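PDB 5MUM: Bacint_00347 from Bacteroides intestinalis DSM 17393, which probably hydrolyses glycosidic bonds, most likely as a rhamnosidase, on a beta-propeller scaffold. Local coordinates for residues V29-G34 with Q423-L428; D65-L70 with Q86-V91. One frame throughout, in Å; residues are numbered along the deposited sequence.

Contact 1: V29-G34 with Q423-L428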
ATOM      1  N   VAL A  29      -5.321  11.059 -17.025  1.00 16.77           N
ATOM      2  CA  VAL A  29      -6.431  11.968 -16.728  1.00 16.42           C
ATOM      3  C   VAL A  29      -5.986  12.942 -15.667  1.00 16.02           C
ATOM      4  O   VAL A  29      -5.775  12.563 -14.500  1.00 14.85           O
ATOM      5  CB  VAL A  29      -7.668  11.187 -16.243  1.00 16.04           C
ATOM      6  CG1 VAL A  29      -8.835  12.128 -15.951  1.00 16.50           C
ATOM      7  CG2 VAL A  29      -8.054  10.127 -17.257  1.00 16.59           C
ATOM      8  N   GLU A  30      -5.874  14.211 -16.041  1.00 15.51           N
ATOM      9  CA  GLU A  30      -5.408  15.218 -15.100  1.00 16.28           C
ATOM     10  C   GLU A  30      -6.446  15.492 -14.022  1.00 16.09           C
ATOM     11  O   GLU A  30      -7.652  15.547 -14.306  1.00 15.92           O
ATOM     12  CB  GLU A  30      -5.024  16.500 -15.852  1.00 18.20           C
ATOM     13  CG  GLU A  30      -4.359  17.558 -14.984  1.00 20.59           C
ATOM     14  CD  GLU A  30      -3.675  18.641 -15.822  1.00 24.61           C
ATOM     15  OE1 GLU A  30      -3.870  18.667 -17.060  1.00 26.07           O
ATOM     16  OE2 GLU A  30      -2.916  19.446 -15.256  1.00 25.76           O
ATOM     17  N   VAL A  31      -5.975  15.634 -12.787  1.00 15.03           N
ATOM     18  CA  VAL A  31      -6.833  15.908 -11.660  1.00 14.70           C
ATOM     19  C   VAL A  31      -6.638  17.350 -11.228  1.00 15.23           C
ATOM     20  O   VAL A  31      -7.569  18.157 -11.267  1.00 15.07           O
ATOM     21  CB  VAL A  31      -6.548  14.952 -10.492  1.00 14.71           C
ATOM     22  CG1 VAL A  31      -7.479  15.240  -9.323  1.00 14.95           C
ATOM     23  CG2 VAL A  31      -6.679  13.509 -10.953  1.00 14.81           C
ATOM     24  N   GLY A  32      -5.429  17.683 -10.804  1.00 15.20           N
ATOM     25  CA  GLY A  32      -5.144  18.997 -10.237  1.00 15.06           C
ATOM     26  C   GLY A  32      -3.734  18.986  -9.704  1.00 15.32           C
ATOM     27  O   GLY A  32      -3.119  17.909  -9.585  1.00 16.15           O
ATOM     28  N   ASN A  33      -3.214  20.159  -9.358  1.00 14.88           N
ATOM     29  CA  ASN A  33      -1.828  20.278  -8.943  1.00 14.56           C
ATOM     30  C   ASN A  33      -1.663  19.835  -7.501  1.00 13.48           C
ATOM     31  O   ASN A  33      -2.476  20.191  -6.641  1.00 12.92           O
ATOM     32  CB  ASN A  33      -1.326  21.704  -9.118  1.00 16.73           C
ATOM     33  CG  ASN A  33      -1.079  22.084 -10.578  1.00 18.43           C
ATOM     34  OD1 ASN A  33      -1.009  21.250 -11.481  1.00 17.99           O
ATOM     35  ND2 ASN A  33      -0.887  23.383 -10.795  1.00 21.92           N
ATOM     36  N   GLY A  34      -0.628  19.034  -7.244  1.00 12.17           N
ATOM     37  CA  GLY A  34      -0.317  18.577  -5.908  1.00 11.50           C
ATOM     38  C   GLY A  34       1.086  18.926  -5.483  1.00 11.77           C
ATOM     39  O   GLY A  34       1.956  19.246  -6.306  1.00 11.61           O
ATOM     40  N   GLN A 423       3.102  19.813  -9.094  1.00 15.23           N
ATOM     41  CA  GLN A 423       3.024  19.120 -10.347  1.00 14.17           C
ATOM     42  C   GLN A 423       1.654  18.513 -10.432  1.00 13.93           C
ATOM     43  O   GLN A 423       1.071  18.142  -9.409  1.00 13.48           O
ATOM     44  CB  GLN A 423       4.103  18.049 -10.489  1.00 14.15           C
ATOM     45  CG  GLN A 423       5.517  18.576 -10.486  1.00 13.83           C
ATOM     46  CD  GLN A 423       5.800  19.500 -11.677  1.00 14.16           C
ATOM     47  OE1 GLN A 423       5.492  19.140 -12.798  1.00 14.50           O
ATOM     48  NE2 GLN A 423       6.378  20.670 -11.423  1.00 13.71           N
ATOM     49  N   PRO A 424       1.118  18.422 -11.652  1.00 14.20           N
ATOM     50  CA  PRO A 424      -0.191  17.829 -11.810  1.00 13.70           C
ATOM     51  C   PRO A 424      -0.263  16.386 -11.290  1.00 13.37           C
ATOM     52  O   PRO A 424       0.627  15.563 -11.577  1.00 13.36           O
ATOM     53  CB  PRO A 424      -0.397  17.815 -13.312  1.00 14.65           C
ATOM     54  CG  PRO A 424       0.568  18.806 -13.886  1.00 15.15           C
ATOM     55  CD  PRO A 424       1.659  18.989 -12.910  1.00 15.23           C
ATOM     56  N   VAL A 425      -1.327  16.109 -10.550  1.00 12.90           N
ATOM     57  CA  VAL A 425      -1.751  14.752 -10.229  1.00 12.30           C
ATOM     58  C   VAL A 425      -2.562  14.203 -11.386  1.00 12.10           C
ATOM     59  O   VAL A 425      -3.451  14.877 -11.915  1.00 12.34           O
ATOM     60  CB  VAL A 425      -2.579  14.747  -8.926  1.00 12.23           C
ATOM     61  CG1 VAL A 425      -3.189  13.380  -8.629  1.00 12.44           C
ATOM     62  CG2 VAL A 425      -1.709  15.206  -7.774  1.00 13.12           C
ATOM     63  N   TYR A 426      -2.260  12.977 -11.790  1.00 11.71           N
ATOM     64  CA  TYR A 426      -3.021  12.285 -12.813  1.00 12.22           C
ATOM     65  C   TYR A 426      -3.545  10.983 -12.287  1.00 11.88           C
ATOM     66  O   TYR A 426      -2.949  10.387 -11.387  1.00 11.99           O
ATOM     67  CB  TYR A 426      -2.141  11.942 -14.003  1.00 12.64           C
ATOM     68  CG  TYR A 426      -1.495  13.103 -14.692  1.00 14.09           C
ATOM     69  CD1 TYR A 426      -2.176  13.821 -15.680  1.00 15.11           C
ATOM     70  CD2 TYR A 426      -0.185  13.475 -14.383  1.00 15.15           C
ATOM     71  CE1 TYR A 426      -1.569  14.884 -16.343  1.00 15.69           C
ATOM     72  CE2 TYR A 426       0.418  14.533 -15.021  1.00 16.43           C
ATOM     73  CZ  TYR A 426      -0.277  15.233 -15.992  1.00 16.59           C
ATOM     74  OH  TYR A 426       0.358  16.261 -16.607  1.00 17.86           O
ATOM     75  N   VAL A 427      -4.639  10.521 -12.863  1.00 11.36           N
ATOM     76  CA  VAL A 427      -4.962   9.112 -12.824  1.00 11.69           C
ATOM     77  C   VAL A 427      -4.539   8.573 -14.168  1.00 12.09           C
ATOM     78  O   VAL A 427      -4.985   9.065 -15.200  1.00 11.76           O
ATOM     79  CB  VAL A 427      -6.446   8.837 -12.582  1.00 11.46           C
ATOM     80  CG1 VAL A 427      -6.731   7.338 -12.654  1.00 11.61           C
ATOM     81  CG2 VAL A 427      -6.834   9.416 -11.235  1.00 12.27           C
ATOM     82  N   LEU A 428      -3.667   7.571 -14.147  1.00 12.16           N
ATOM     83  CA  LEU A 428      -3.208   6.894 -15.347  1.00 12.49           C
ATOM     84  C   LEU A 428      -4.060   5.629 -15.458  1.00 12.81           C
ATOM     85  O   LEU A 428      -3.995   4.746 -14.599  1.00 11.45           O
ATOM     86  CB  LEU A 428      -1.712   6.582 -15.257  1.00 12.90           C
ATOM     87  CG  LEU A 428      -0.998   6.223 -16.585  1.00 14.25           C
ATOM     88  CD1 LEU A 428       0.491   6.095 -16.348  1.00 15.30           C
ATOM     89  CD2 LEU A 428      -1.490   4.944 -17.180  1.00 16.23           C
TER
HETATM   90  O   HOH W   1      -1.040  18.320 -17.630  1.00 34.02           O
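Val-29 and Val-427 bond to each other both ways at one end of the antiparallel pair that closes this beta-propeller: the N-terminal strand joins two C-terminal strands in one blade, the "velcro" arrangement. Val-29 N reaches Val-427 O at 2.7 Å, nearly straight at 169°. At the other end Gly-34 N meets Gln-423 O at 2.9 Å. Between them lies a beta bulge that shifts the register by one: Val-31 N donates to Val-425 O, and Val-425 N to Gly-32 O, so two residues of one strand answer one of the other.

The packed face carries Val-29, Val-425 and Val-427, joined by Val-31 from the bulge. With CG1 anti to its backbone N (chi1 173°), Val-425 sets that methyl 4.2 Å from Val-31 CB, while its CG2 lies 3.5 Å from Gly-32 O. Val-31 CG2 also touches Val-427 CG2 at 4.1 Å. Trp-80, together with Ile-59 and Tyr-61 of the strand 56-62, covers this cluster. Replacing Val-425 by an alanine would probably cost Val-31 one of its two methyl neighbours across the pair and open a gap against Ile-59 and Tyr-61.

The other face is looser and turned toward solvent. Here the extended Glu-30 crosses the Tyr-426 ring obliquely, carboxylate and ring planes 41° apart, with Glu-30 CB 3.8 Å from Tyr-426 CE1. Glu-30 OE2 rests beside Pro-424 CB. A water bridges the two polar ends, giving a weak hydrogen bond to Glu-30 OE1 and lying 2.7 Å from Tyr-426 OH.

Contact 2: D65-L70 with Q86-V91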
ATOM      1  N   ASP A  65       0.035  23.804  -1.397  1.00 15.51           N
ATOM      2  CA  ASP A  65       0.114  24.490  -0.106  1.00 15.39           C
ATOM      3  C   ASP A  65      -0.020  23.574   1.079  1.00 14.40           C
ATOM      4  O   ASP A  65      -0.019  24.054   2.234  1.00 14.52           O
ATOM      5  CB  ASP A  65      -0.964  25.558  -0.044  1.00 17.13           C
ATOM      6  CG  ASP A  65      -0.837  26.551  -1.173  1.00 18.84           C
ATOM      7  OD1 ASP A  65       0.246  27.126  -1.320  1.00 20.34           O
ATOM      8  OD2 ASP A  65      -1.792  26.712  -1.935  1.00 20.78           O
ATOM      9  N   GLY A  66      -0.130  22.265   0.829  1.00 13.23           N
ATOM     10  CA  GLY A  66      -0.124  21.296   1.910  1.00 12.71           C
ATOM     11  C   GLY A  66      -1.487  20.944   2.401  1.00 11.92           C
ATOM     12  O   GLY A  66      -1.587  20.249   3.400  1.00 11.12           O
ATOM     13  N   TYR A  67      -2.555  21.441   1.742  1.00 12.23           N
ATOM     14  CA  TYR A  67      -3.911  21.070   2.132  1.00 11.97           C
ATOM     15  C   TYR A  67      -4.289  19.748   1.539  1.00 11.19           C
ATOM     16  O   TYR A  67      -4.005  19.489   0.379  1.00  9.86           O
ATOM     17  CB  TYR A  67      -4.978  22.097   1.714  1.00 13.05           C
ATOM     18  CG  TYR A  67      -4.879  23.334   2.510  1.00 14.70           C
ATOM     19  CD1 TYR A  67      -3.965  24.307   2.172  1.00 16.65           C
ATOM     20  CD2 TYR A  67      -5.672  23.521   3.654  1.00 16.52           C
ATOM     21  CE1 TYR A  67      -3.820  25.453   2.942  1.00 18.36           C
ATOM     22  CE2 TYR A  67      -5.550  24.667   4.429  1.00 19.30           C
ATOM     23  CZ  TYR A  67      -4.622  25.635   4.059  1.00 20.00           C
ATOM     24  OH  TYR A  67      -4.477  26.787   4.800  1.00 26.25           O
ATOM     25  N   LEU A  68      -5.001  18.978   2.354  1.00 11.41           N
ATOM     26  CA  LEU A  68      -5.658  17.761   1.916  1.00 11.50           C
ATOM     27  C   LEU A  68      -6.786  18.128   0.993  1.00 10.96           C
ATOM     28  O   LEU A  68      -7.731  18.823   1.417  1.00 10.76           O
ATOM     29  CB  LEU A  68      -6.201  17.002   3.119  1.00 12.43           C
ATOM     30  CG  LEU A  68      -7.172  15.840   2.869  1.00 13.69           C
ATOM     31  CD1 LEU A  68      -6.466  14.799   2.065  1.00 14.54           C
ATOM     32  CD2 LEU A  68      -7.600  15.287   4.208  1.00 14.97           C
ATOM     33  N   VAL A  69      -6.677  17.656  -0.246  1.00 10.38           N
ATOM     34  CA  VAL A  69      -7.693  17.795  -1.259  1.00 10.64           C
ATOM     35  C   VAL A  69      -8.363  16.450  -1.473  1.00 10.26           C
ATOM     36  O   VAL A  69      -7.678  15.398  -1.493  1.00  9.42           O
ATOM     37  CB  VAL A  69      -7.079  18.269  -2.600  1.00 11.35           C
ATOM     38  CG1 VAL A  69      -8.120  18.304  -3.720  1.00 11.95           C
ATOM     39  CG2 VAL A  69      -6.432  19.629  -2.411  1.00 12.30           C
ATOM     40  N   LEU A  70      -9.685  16.492  -1.631  1.00  9.37           N
ATOM     41  CA  LEU A  70     -10.495  15.330  -2.016  1.00 10.06           C
ATOM     42  C   LEU A  70     -11.078  15.586  -3.374  1.00 10.32           C
ATOM     43  O   LEU A  70     -11.479  16.715  -3.682  1.00 10.55           O
ATOM     44  CB  LEU A  70     -11.658  15.110  -1.087  1.00 10.46           C
ATOM     45  CG  LEU A  70     -11.325  14.928   0.378  1.00 11.03           C
ATOM     46  CD1 LEU A  70     -12.575  14.866   1.208  1.00 11.66           C
ATOM     47  CD2 LEU A  70     -10.466  13.673   0.506  1.00 11.63           C
ATOM     48  N   GLN A  86     -10.385  21.385   5.176  1.00 12.24           N
ATOM     49  CA  GLN A  86      -9.876  22.215   6.249  1.00 12.09           C
ATOM     50  C   GLN A  86      -8.491  21.791   6.750  1.00 12.52           C
ATOM     51  O   GLN A  86      -7.887  22.520   7.520  1.00 11.77           O
ATOM     52  CB  GLN A  86     -10.876  22.277   7.407  1.00 11.96           C
ATOM     53  CG  GLN A  86     -11.163  20.970   8.135  1.00 11.78           C
ATOM     54  CD  GLN A  86     -12.291  20.152   7.534  1.00 11.85           C
ATOM     55  OE1 GLN A  86     -12.333  19.909   6.313  1.00 10.74           O
ATOM     56  NE2 GLN A  86     -13.165  19.640   8.406  1.00 11.87           N
ATOM     57  N   TYR A  87      -7.993  20.623   6.331  1.00 12.66           N
ATOM     58  CA  TYR A  87      -6.792  20.066   6.929  1.00 13.00           C
ATOM     59  C   TYR A  87      -5.553  20.270   6.086  1.00 14.02           C
ATOM     60  O   TYR A  87      -5.576  20.086   4.887  1.00 13.98           O
ATOM     61  CB  TYR A  87      -7.004  18.583   7.153  1.00 12.78           C
ATOM     62  CG  TYR A  87      -8.160  18.309   8.036  1.00 12.45           C
ATOM     63  CD1 TYR A  87      -8.127  18.666   9.369  1.00 13.09           C
ATOM     64  CD2 TYR A  87      -9.306  17.696   7.547  1.00 12.56           C
ATOM     65  CE1 TYR A  87      -9.218  18.442  10.193  1.00 13.03           C
ATOM     66  CE2 TYR A  87     -10.387  17.427   8.365  1.00 11.99           C
ATOM     67  CZ  TYR A  87     -10.353  17.802   9.671  1.00 12.40           C
ATOM     68  OH  TYR A  87     -11.418  17.524  10.491  1.00 12.73           O
ATOM     69  N   LYS A  88      -4.459  20.608   6.749  1.00 15.01           N
ATOM     70  CA  LYS A  88      -3.150  20.743   6.148  1.00 17.06           C
ATOM     71  C   LYS A  88      -2.295  19.609   6.705  1.00 16.30           C
ATOM     72  O   LYS A  88      -2.544  19.166   7.824  1.00 17.64           O
ATOM     73  CB  LYS A  88      -2.581  22.084   6.569  1.00 20.69           C
ATOM     74  CG  LYS A  88      -1.628  22.736   5.606  1.00 25.23           C
ATOM     75  CD  LYS A  88      -1.234  24.074   6.193  1.00 27.72           C
ATOM     76  CE  LYS A  88      -0.426  24.887   5.218  1.00 30.12           C
ATOM     77  NZ  LYS A  88       0.041  26.092   5.937  1.00 32.28           N
ATOM     78  N   GLY A  89      -1.361  19.078   5.927  1.00 13.24           N
ATOM     79  CA  GLY A  89      -0.503  18.025   6.425  1.00 13.17           C
ATOM     80  C   GLY A  89       0.931  18.532   6.450  1.00 13.46           C
ATOM     81  O   GLY A  89       1.257  19.481   5.736  1.00 13.02           O
ATOM     82  N   ASN A  90       1.782  17.855   7.221  1.00 13.04           N
ATOM     83  CA  ASN A  90       3.206  18.107   7.239  1.00 13.17           C
ATOM     84  C   ASN A  90       3.838  17.467   5.989  1.00 13.02           C
ATOM     85  O   ASN A  90       4.546  16.457   6.053  1.00 13.43           O
ATOM     86  CB  ASN A  90       3.860  17.591   8.539  1.00 14.06           C
ATOM     87  CG  ASN A  90       5.347  17.907   8.599  1.00 15.11           C
ATOM     88  OD1 ASN A  90       6.142  17.137   9.141  1.00 17.24           O
ATOM     89  ND2 ASN A  90       5.736  18.971   7.934  1.00 13.05           N
ATOM     90  N   VAL A  91       3.620  18.110   4.860  1.00 11.84           N
ATOM     91  CA  VAL A  91       4.070  17.587   3.580  1.00 12.13           C
ATOM     92  C   VAL A  91       5.569  17.515   3.393  1.00 12.26           C
ATOM     93  O   VAL A  91       6.037  16.822   2.493  1.00 12.28           O
ATOM     94  CB  VAL A  91       3.438  18.337   2.412  1.00 12.90           C
ATOM     95  CG1 VAL A  91       1.927  18.134   2.421  1.00 12.72           C
ATOM     96  CG2 VAL A  91       3.812  19.810   2.453  1.00 13.29           C
TER
HETATM   97  O   HOH W   2       0.341  26.988   3.100  1.00 34.18           O
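A short antiparallel bridge at the edge of a blade pairs Tyr-67 with Lys-88, just after the chain has turned a corner at Gln-86. The pair is a non-hydrogen-bonded one, flanked by two backbone bonds: Gly-89 N to Gly-66 O and Leu-68 N to Tyr-87 O, each 2.8 Å long and nearly along the C=O axis.

Lys-88 runs out extended, CG anti to its backbone N (chi1 -151°), and lays its aliphatic chain across Tyr-67. Its CG stands 4.3 Å from the Tyr-67 ring centroid and only 4° off the normal, a CH-pi contact over the middle of one face. In the beta-propeller, this is where the chain leaves the outermost strand 81-85 of one blade; Leu-68 and the ring of Tyr-87 both meet Phe-112 on strand 108-112, and Tyr-87 OH bonds to Gly-133 O.

Gly-66 has a positive phi of 93°, at which a CB would jam against the carbonyl O of Asp-65; Gly-66 CA packs 3.8 Å from Val-91 CG1. The carboxylate of Asp-65 turns away to a salt bridge with Arg-84. Asp-65 O instead lies 3.1 Å from Lys-88 CE and accepts from a water that Lys-88 NZ holds through a weak bond of 3.0 Å.

Overall arrangement
Both contacts lie on the same side of the chain's centre, their own centres about 16 Å apart and their nearest atoms about 6 Å apart without touching. Contact 1 brings together the two ends of the chain, 389 residues apart, whereas contact 2 is local, joining segments 16 residues apart. Strand 56-62 lies beside both: Ile-59 and Tyr-61 pack on the valines of contact 1, and Tyr-62 touches Val-91 of contact 2. Each is partly buried. Contact 1 has a long ladder of backbone bonds with an aliphatic face inward; contact 2 has just two such bonds, and relies more on a lysine chain over a tyrosine ring nearer the surface.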